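Local coordinates for probable ribose-5-phosphate isomerase B (Mycoplasma genitalium, PDB 6MU0), which probably catalyses the reversible interconversion of ribulose 5-phosphate and ribose 5-phosphate in the non-oxidative pentose phosphate pathway, at residues L42-F47 with P54-L59; R108-A113 with G142-R147; L116-R121 with I129-D134. All coordinates share one frame; numbering follows the deposited sequence.

Contact 1: residues L42-F47 with P54-L59; sequences LGPNYF and PDFAFL
Pro-44 lies over one face of the Phe-56 ring, its CD 3.8 Å from the ring centroid and 14° off the normal, a CH-pi contact displaced somewhat toward the rim. The peptide bond between Gly-43 and Pro-44 is cis, and the puckered pyrrolidine ring lays CB, CG and CD against the phenyl, CB reaching Phe-56 CZ at 3.7 Å. Gly-43 must precede it: with phi 105° and psi near 180° any CB would jam against the preceding carbonyl O, and it would come close to Phe-56 CE1. Leu-42 O approaches the Phe-56 edge instead. This is the loop after strand 38-41, outermost in this chain's parallel alpha/beta sheet, and it leads to helix 53-66, where Phe-56 and Leu-59, about one helical turn apart, point toward the loop. Leucine suits both remaining places because a branch methyl can reach the other's backbone: Leu-59 CD1 touches Leu-42 O at 3.7 Å, while Leu-42 CD1 rests against Leu-59 O at 3.6 Å and against Leu-59 CB at 4.1 Å. On the sheet side Phe-56 also meets Ala-16, and Pro-44 O accepts a hydrogen bond from Lys-25 NZ.

Contact 2: residues R108-A113 with G142-R147; sequences RQHDNA and GGRHQR
The amide N of His-145 donates to Gly-142 O at 3.0 Å, closing the turn that presents its imidazole to His-110. The two rings form an offset stack, centroids 4.0 Å apart and planes inclined by 20°, between the start of helix 144-158 and the chain at the C-terminal end of helix 101-109. His-145 CE1 sits over the centre of the His-110 ring and comes within 3.4 Å of His-110 CD2. The backbone joins in: His-110 CA lies over the same His-145 ring, toward its rim, and His-110 O touches His-145 CB at 3.3 Å. A flat, narrow imidazole suits this place, since it can pack face on against both a ring and a backbone segment.

Arg-144 covers the opposite face of His-145. Its CG, placed between backbone N and carbonyl carbon (chi1 66°), stands over the ring centre, and the chain runs on extended to bring up the guanidinium, with His-145 NE2 over its centre, 3.3 Å from the plane. His-145 is therefore sandwiched, with Phe-140 touching it as well. The glycines before the helix both have positive phi, which residues with a side chain adopt less readily; Gly-143 is the N-cap. Asn-112, one of the few other residue types at ease with positive phi, turns the chain out of the preceding helix.

By similarity His-110 is the proton donor and Asp-111 and Arg-144 bind substrate, yet they lie far from the sugar held by Arg-121 of the same chain. As in related homodimers, they probably complete the site of the partner subunit. Between His-110 NE2 and Arg-144 NH2 the distance is 4.3 Å, near but not in contact.

Contact 3: residues L116-R121 with I129-D134; sequences LCLSSR and IKIVDD. With 5RP (ribulose-5-phosphate), chain B.
Strand 115-117 and helix 125-137 lie one layer apart, with Leu-116 CA 7.8 Å from Val-132 CA and Leu-118 CA 8.7 Å from Ile-131 CA; the helix packs on one side of the parallel sheet, as in alpha/beta/alpha sandwiches. Side chains alternate along the extended segment: Leu-116 and Leu-118 face this helix, while Cys-117 turns to Val-83 and Cys-84 of helix 81-88 on the other side. Each leucine forks, sending one methyl to each helix residue. Ile-131 CG2 receives Leu-118 CD2 at 3.7 Å and Leu-116 CD1 at 4.0 Å; Val-132 CG2 receives Leu-116 CD2 and Leu-118 CD1, both at 3.9 Å. The beta-branched residues suit the helix face because CG2 of each is held close to the helix backbone, while the longer leucines reach across to it. Leu-116 has CG anti to its backbone N (chi1 173°); Leu-118, with CG beside it, slides past Ile-131 in the opposite direction and crosses Val-132 at about a right angle.

Beyond the strand, Arg-121 runs extended from CG to NE and holds ribulose-5-phosphate with two fairly straight hydrogen bonds, NH1 to the ester oxygen O8 (3.1 Å), which lies in the guanidinium plane at its edge, and NH2 to the phosphate oxygen O11 (2.9 Å). The buried packing is wholly apolar, while three residues past Leu-118 the chain carries this bidentate guanidinium, which would be expected to neutralise part of the phosphate charge.

How the contacts relate
From the N terminus, contact 1 comes first: it closes a short loop between the end of strand 38-41 and helix 53-66, and is complete before the others begin. Contact 2 opens at the end of helix 101-109 and closes only at the start of helix 144-158. Within that interval lies contact 3, which closes its own short loop from strand 115-117 to helix 125-137. The loops of contacts 1 and 3 leave strands of one parallel sheet that are separated by 12-16 and 72-75, whereas contact 2 ties the C-terminal helix to the body. Contacts 1 and 2 sit on opposite sides of the chain's centre, their own centres about 29 Å apart.

Contact 1: residues L42-F47 with P54-L59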
# COMPACT_ATOMS: atom_id res chain seq x y z
N LEU A 42 -9.48 -7.17 -1.90
CA LEU A 42 -10.42 -6.60 -2.86
C LEU A 42 -10.29 -7.19 -4.25
O LEU A 42 -10.97 -6.73 -5.17
CB LEU A 42 -10.27 -5.07 -2.91
CG LEU A 42 -10.56 -4.35 -1.60
CD1 LEU A 42 -10.36 -2.86 -1.75
CD2 LEU A 42 -11.98 -4.65 -1.12
N GLY A 43 -9.46 -8.21 -4.42
CA GLY A 43 -9.35 -8.90 -5.68
C GLY A 43 -8.09 -8.54 -6.44
O GLY A 43 -7.27 -7.73 -5.98
N PRO A 44 -7.91 -9.14 -7.63
CA PRO A 44 -8.80 -10.13 -8.24
C PRO A 44 -8.75 -11.48 -7.52
O PRO A 44 -7.81 -11.79 -6.81
CB PRO A 44 -8.26 -10.25 -9.67
CG PRO A 44 -6.90 -9.76 -9.63
CD PRO A 44 -6.73 -8.85 -8.46
N ASN A 45 -9.81 -12.26 -7.73
CA ASN A 45 -9.98 -13.54 -7.06
C ASN A 45 -9.71 -14.72 -7.98
O ASN A 45 -9.78 -15.88 -7.55
CB ASN A 45 -11.37 -13.60 -6.43
CG ASN A 45 -11.59 -12.44 -5.49
OD1 ASN A 45 -10.71 -12.12 -4.69
ND2 ASN A 45 -12.71 -11.74 -5.63
N TYR A 46 -9.42 -14.45 -9.25
CA TYR A 46 -8.97 -15.47 -10.18
C TYR A 46 -8.11 -14.78 -11.22
O TYR A 46 -8.09 -13.55 -11.33
CB TYR A 46 -10.13 -16.25 -10.80
CG TYR A 46 -11.03 -15.42 -11.68
CD1 TYR A 46 -10.76 -15.28 -13.04
CD2 TYR A 46 -12.15 -14.79 -11.17
CE1 TYR A 46 -11.58 -14.53 -13.85
CE2 TYR A 46 -12.99 -14.04 -11.98
CZ TYR A 46 -12.70 -13.92 -13.32
OH TYR A 46 -13.52 -13.18 -14.13
N PHE A 47 -7.39 -15.58 -11.99
CA PHE A 47 -6.38 -15.07 -12.90
C PHE A 47 -6.99 -14.68 -14.25
O PHE A 47 -7.67 -15.48 -14.90
CB PHE A 47 -5.30 -16.12 -13.12
CG PHE A 47 -4.21 -15.67 -14.04
CD1 PHE A 47 -3.22 -14.81 -13.61
CD2 PHE A 47 -4.19 -16.10 -15.36
CE1 PHE A 47 -2.22 -14.39 -14.46
CE2 PHE A 47 -3.20 -15.67 -16.23
CZ PHE A 47 -2.21 -14.81 -15.78
N PRO A 54 -4.98 -0.37 -12.81
CA PRO A 54 -5.66 0.80 -12.22
C PRO A 54 -6.97 0.46 -11.57
O PRO A 54 -7.34 1.07 -10.56
CB PRO A 54 -5.87 1.74 -13.42
CG PRO A 54 -4.79 1.37 -14.35
CD PRO A 54 -4.68 -0.13 -14.24
N ASP A 55 -7.71 -0.51 -12.11
CA ASP A 55 -9.00 -0.85 -11.54
C ASP A 55 -8.84 -1.27 -10.09
O ASP A 55 -9.60 -0.84 -9.21
CB ASP A 55 -9.65 -1.97 -12.36
CG ASP A 55 -10.02 -1.52 -13.76
OD1 ASP A 55 -10.46 -0.35 -13.92
OD2 ASP A 55 -9.91 -2.33 -14.71
N PHE A 56 -7.82 -2.07 -9.80
CA PHE A 56 -7.60 -2.57 -8.46
C PHE A 56 -6.93 -1.54 -7.57
O PHE A 56 -7.24 -1.47 -6.36
CB PHE A 56 -6.84 -3.89 -8.56
CG PHE A 56 -7.64 -4.93 -9.28
CD1 PHE A 56 -8.67 -5.59 -8.61
CD2 PHE A 56 -7.45 -5.19 -10.63
CE1 PHE A 56 -9.46 -6.51 -9.26
CE2 PHE A 56 -8.25 -6.13 -11.28
CZ PHE A 56 -9.25 -6.79 -10.59
N ALA A 57 -6.05 -0.71 -8.13
CA ALA A 57 -5.46 0.38 -7.36
C ALA A 57 -6.54 1.32 -6.85
O ALA A 57 -6.51 1.73 -5.68
CB ALA A 57 -4.46 1.15 -8.22
N PHE A 58 -7.52 1.65 -7.69
CA PHE A 58 -8.56 2.56 -7.24
C PHE A 58 -9.49 1.91 -6.22
O PHE A 58 -9.99 2.60 -5.33
CB PHE A 58 -9.32 3.17 -8.42
CG PHE A 58 -8.47 4.09 -9.27
CD1 PHE A 58 -7.74 5.11 -8.67
CD2 PHE A 58 -8.39 3.94 -10.64
CE1 PHE A 58 -6.95 5.97 -9.43
CE2 PHE A 58 -7.59 4.79 -11.40
CZ PHE A 58 -6.87 5.79 -10.79
N LEU A 59 -9.73 0.60 -6.32
CA LEU A 59 -10.52 -0.07 -5.29
C LEU A 59 -9.89 0.12 -3.92
O LEU A 59 -10.57 0.49 -2.95
CB LEU A 59 -10.66 -1.55 -5.60
CG LEU A 59 -11.60 -1.95 -6.73
CD1 LEU A 59 -11.58 -3.46 -6.90
CD2 LEU A 59 -13.03 -1.45 -6.49

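Contact 2: residues R108-A113 with G142-R147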
# COMPACT_ATOMS: atom_id res chain seq x y z
N ARG A 108 7.10 4.85 5.96
CA ARG A 108 6.23 5.26 7.05
C ARG A 108 6.85 6.41 7.85
O ARG A 108 6.19 7.43 8.11
CB ARG A 108 6.01 4.05 7.97
CG ARG A 108 4.72 4.07 8.75
CD ARG A 108 3.57 3.45 7.96
NE ARG A 108 2.32 3.57 8.69
CZ ARG A 108 1.90 2.70 9.60
NH1 ARG A 108 0.74 2.90 10.22
NH2 ARG A 108 2.62 1.63 9.90
N GLN A 109 8.12 6.26 8.24
CA GLN A 109 8.77 7.19 9.15
C GLN A 109 8.82 8.60 8.59
O GLN A 109 8.55 9.58 9.30
CB GLN A 109 10.18 6.69 9.46
CG GLN A 109 10.23 5.43 10.30
CD GLN A 109 11.58 4.76 10.28
OE1 GLN A 109 12.39 4.99 9.38
NE2 GLN A 109 11.84 3.90 11.27
N HIS A 110 9.23 8.73 7.32
CA HIS A 110 9.36 10.04 6.68
C HIS A 110 8.14 10.42 5.85
O HIS A 110 7.70 11.57 5.89
CB HIS A 110 10.58 10.08 5.76
CG HIS A 110 11.88 10.12 6.49
ND1 HIS A 110 13.05 10.50 5.87
CD2 HIS A 110 12.20 9.85 7.77
CE1 HIS A 110 14.04 10.45 6.75
NE2 HIS A 110 13.55 10.06 7.91
N ASP A 111 7.59 9.48 5.08
CA ASP A 111 6.58 9.83 4.09
C ASP A 111 5.15 9.61 4.57
O ASP A 111 4.22 9.96 3.83
CB ASP A 111 6.79 9.03 2.80
CG ASP A 111 8.19 9.13 2.28
OD1 ASP A 111 8.55 10.18 1.74
OD2 ASP A 111 8.93 8.14 2.38
N ASN A 112 4.95 9.04 5.76
CA ASN A 112 3.62 8.78 6.31
C ASN A 112 2.73 8.04 5.32
O ASN A 112 1.52 8.28 5.25
CB ASN A 112 2.94 10.05 6.81
CG ASN A 112 1.83 9.75 7.78
OD1 ASN A 112 1.83 8.71 8.44
ND2 ASN A 112 0.86 10.66 7.88
N ALA A 113 3.31 7.13 4.55
CA ALA A 113 2.52 6.48 3.51
C ALA A 113 1.36 5.72 4.11
O ALA A 113 1.50 5.05 5.14
CB ALA A 113 3.40 5.52 2.72
N GLY A 142 6.92 12.41 12.22
CA GLY A 142 6.41 13.76 12.41
C GLY A 142 7.47 14.83 12.20
O GLY A 142 8.41 14.67 11.43
N GLY A 143 7.30 15.94 12.91
CA GLY A 143 8.30 17.00 12.84
C GLY A 143 8.40 17.58 11.44
O GLY A 143 7.40 17.91 10.80
N ARG A 144 9.64 17.69 10.95
CA ARG A 144 9.86 18.21 9.61
C ARG A 144 9.10 17.40 8.57
O ARG A 144 8.68 17.95 7.53
CB ARG A 144 11.36 18.23 9.28
CG ARG A 144 12.00 16.84 9.20
CD ARG A 144 13.51 16.95 9.29
NE ARG A 144 14.22 15.69 9.06
CZ ARG A 144 14.46 14.77 9.99
NH1 ARG A 144 14.05 14.96 11.24
NH2 ARG A 144 15.13 13.67 9.66
N HIS A 145 8.90 16.11 8.82
CA HIS A 145 8.18 15.29 7.86
C HIS A 145 6.71 15.66 7.79
O HIS A 145 6.10 15.56 6.72
CB HIS A 145 8.37 13.82 8.21
CG HIS A 145 9.79 13.46 8.47
ND1 HIS A 145 10.76 13.51 7.50
CD2 HIS A 145 10.42 13.10 9.62
CE1 HIS A 145 11.92 13.18 8.02
NE2 HIS A 145 11.74 12.92 9.31
N GLN A 146 6.13 16.08 8.92
CA GLN A 146 4.76 16.56 8.90
C GLN A 146 4.63 17.82 8.06
O GLN A 146 3.66 17.97 7.30
CB GLN A 146 4.26 16.80 10.32
CG GLN A 146 2.79 17.20 10.39
CD GLN A 146 1.87 16.04 10.07
OE1 GLN A 146 1.86 15.04 10.79
NE2 GLN A 146 1.09 16.17 9.00
N ARG A 147 5.59 18.74 8.18
CA ARG A 147 5.56 19.96 7.38
C ARG A 147 5.56 19.62 5.89
O ARG A 147 4.85 20.25 5.10
CB ARG A 147 6.77 20.81 7.73
CG ARG A 147 6.85 22.10 6.97
CD ARG A 147 8.07 22.90 7.39
NE ARG A 147 9.32 22.31 6.90
CZ ARG A 147 10.33 21.91 7.67
NH1 ARG A 147 10.27 22.02 8.99
NH2 ARG A 147 11.42 21.40 7.11

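Contact 3: residues L116-R121 with I129-D134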
# COMPACT_ATOMS: atom_id res chain seq x y z
N LEU A 116 1.11 0.99 0.51
CA LEU A 116 2.39 0.36 0.21
C LEU A 116 2.26 -0.35 -1.13
O LEU A 116 1.37 -1.19 -1.30
CB LEU A 116 2.70 -0.65 1.32
CG LEU A 116 3.92 -1.53 1.12
CD1 LEU A 116 5.20 -0.70 1.10
CD2 LEU A 116 3.96 -2.58 2.22
N CYS A 117 3.14 -0.01 -2.06
CA CYS A 117 3.15 -0.58 -3.41
C CYS A 117 4.36 -1.48 -3.57
O CYS A 117 5.48 -1.10 -3.20
CB CYS A 117 3.17 0.54 -4.45
SG CYS A 117 1.73 1.64 -4.30
N LEU A 118 4.12 -2.67 -4.13
CA LEU A 118 5.09 -3.75 -4.18
C LEU A 118 5.19 -4.31 -5.60
O LEU A 118 4.23 -4.27 -6.37
CB LEU A 118 4.68 -4.91 -3.27
CG LEU A 118 4.43 -4.57 -1.80
CD1 LEU A 118 3.89 -5.77 -1.05
CD2 LEU A 118 5.70 -4.06 -1.14
N SER A 119 6.36 -4.86 -5.89
CA SER A 119 6.67 -5.51 -7.15
C SER A 119 6.49 -7.03 -7.04
O SER A 119 7.09 -7.66 -6.17
CB SER A 119 8.12 -5.23 -7.51
OG SER A 119 8.55 -6.01 -8.61
N SER A 120 5.72 -7.60 -7.96
CA SER A 120 5.56 -9.05 -8.05
C SER A 120 6.63 -9.71 -8.91
O SER A 120 6.88 -10.91 -8.73
CB SER A 120 4.20 -9.38 -8.67
OG SER A 120 4.13 -8.80 -9.95
N ARG A 121 7.24 -8.99 -9.85
CA ARG A 121 8.15 -9.59 -10.82
C ARG A 121 9.62 -9.42 -10.48
O ARG A 121 10.45 -10.14 -11.05
CB ARG A 121 7.88 -9.03 -12.22
CG ARG A 121 6.64 -9.59 -12.87
CD ARG A 121 6.35 -8.92 -14.21
NE ARG A 121 5.29 -9.62 -14.92
CZ ARG A 121 4.45 -9.06 -15.78
NH1 ARG A 121 4.50 -7.76 -16.03
NH2 ARG A 121 3.55 -9.83 -16.39
N ILE A 129 7.35 -9.92 2.09
CA ILE A 129 6.82 -10.07 3.45
C ILE A 129 7.60 -9.22 4.44
O ILE A 129 7.02 -8.58 5.33
CB ILE A 129 6.81 -11.56 3.86
CG1 ILE A 129 5.71 -12.32 3.12
CG2 ILE A 129 6.65 -11.71 5.37
CD1 ILE A 129 4.30 -11.96 3.58
N LYS A 130 8.93 -9.19 4.30
CA LYS A 130 9.74 -8.37 5.20
C LYS A 130 9.42 -6.89 5.04
O LYS A 130 9.40 -6.14 6.02
CB LYS A 130 11.22 -8.62 4.95
CG LYS A 130 11.65 -10.03 5.29
CD LYS A 130 13.05 -10.32 4.77
CE LYS A 130 13.36 -11.79 4.86
NZ LYS A 130 14.67 -12.09 4.23
N ILE A 131 9.21 -6.46 3.80
CA ILE A 131 8.84 -5.07 3.53
C ILE A 131 7.52 -4.74 4.23
O ILE A 131 7.40 -3.72 4.91
CB ILE A 131 8.76 -4.84 2.01
CG1 ILE A 131 10.17 -4.85 1.40
CG2 ILE A 131 7.98 -3.57 1.69
CD1 ILE A 131 10.17 -4.97 -0.11
N VAL A 132 6.52 -5.60 4.05
CA VAL A 132 5.22 -5.41 4.69
C VAL A 132 5.39 -5.31 6.20
O VAL A 132 4.86 -4.40 6.85
CB VAL A 132 4.25 -6.53 4.29
CG1 VAL A 132 2.99 -6.48 5.14
CG2 VAL A 132 3.89 -6.43 2.82
N ASP A 133 6.12 -6.26 6.79
CA ASP A 133 6.26 -6.27 8.25
C ASP A 133 6.92 -5.00 8.76
O ASP A 133 6.48 -4.42 9.76
CB ASP A 133 7.05 -7.50 8.70
CG ASP A 133 6.24 -8.79 8.67
OD1 ASP A 133 5.00 -8.74 8.53
OD2 ASP A 133 6.86 -9.86 8.80
N ASP A 134 7.99 -4.55 8.09
CA ASP A 134 8.69 -3.36 8.58
C ASP A 134 7.87 -2.09 8.35
O ASP A 134 7.91 -1.17 9.17
CB ASP A 134 10.08 -3.25 7.95
CG ASP A 134 11.18 -3.23 8.99
OD1 ASP A 134 10.93 -3.64 10.15
OD2 ASP A 134 12.31 -2.78 8.67
C2 5RP B . 2.52 -1.82 -14.05
C3 5RP B . 2.93 -3.28 -14.08
C5 5RP B . 1.89 -4.29 -14.59
O13 5RP B . 1.75 -5.37 -13.69
C6 5RP B . 2.45 -4.75 -15.94
O14 5RP B . 2.57 -3.62 -16.79
C7 5RP B . 1.58 -5.81 -16.59
O8 5RP B . 2.31 -6.35 -17.71
P9 5RP B . 1.63 -7.46 -18.63
O12 5RP B . 2.66 -7.79 -19.67
O11 5RP B . 1.29 -8.64 -17.73
O10 5RP B . 0.36 -6.86 -19.21
O4 5RP B . 4.03 -3.66 -13.76
O1 5RP B . 3.59 -1.02 -13.55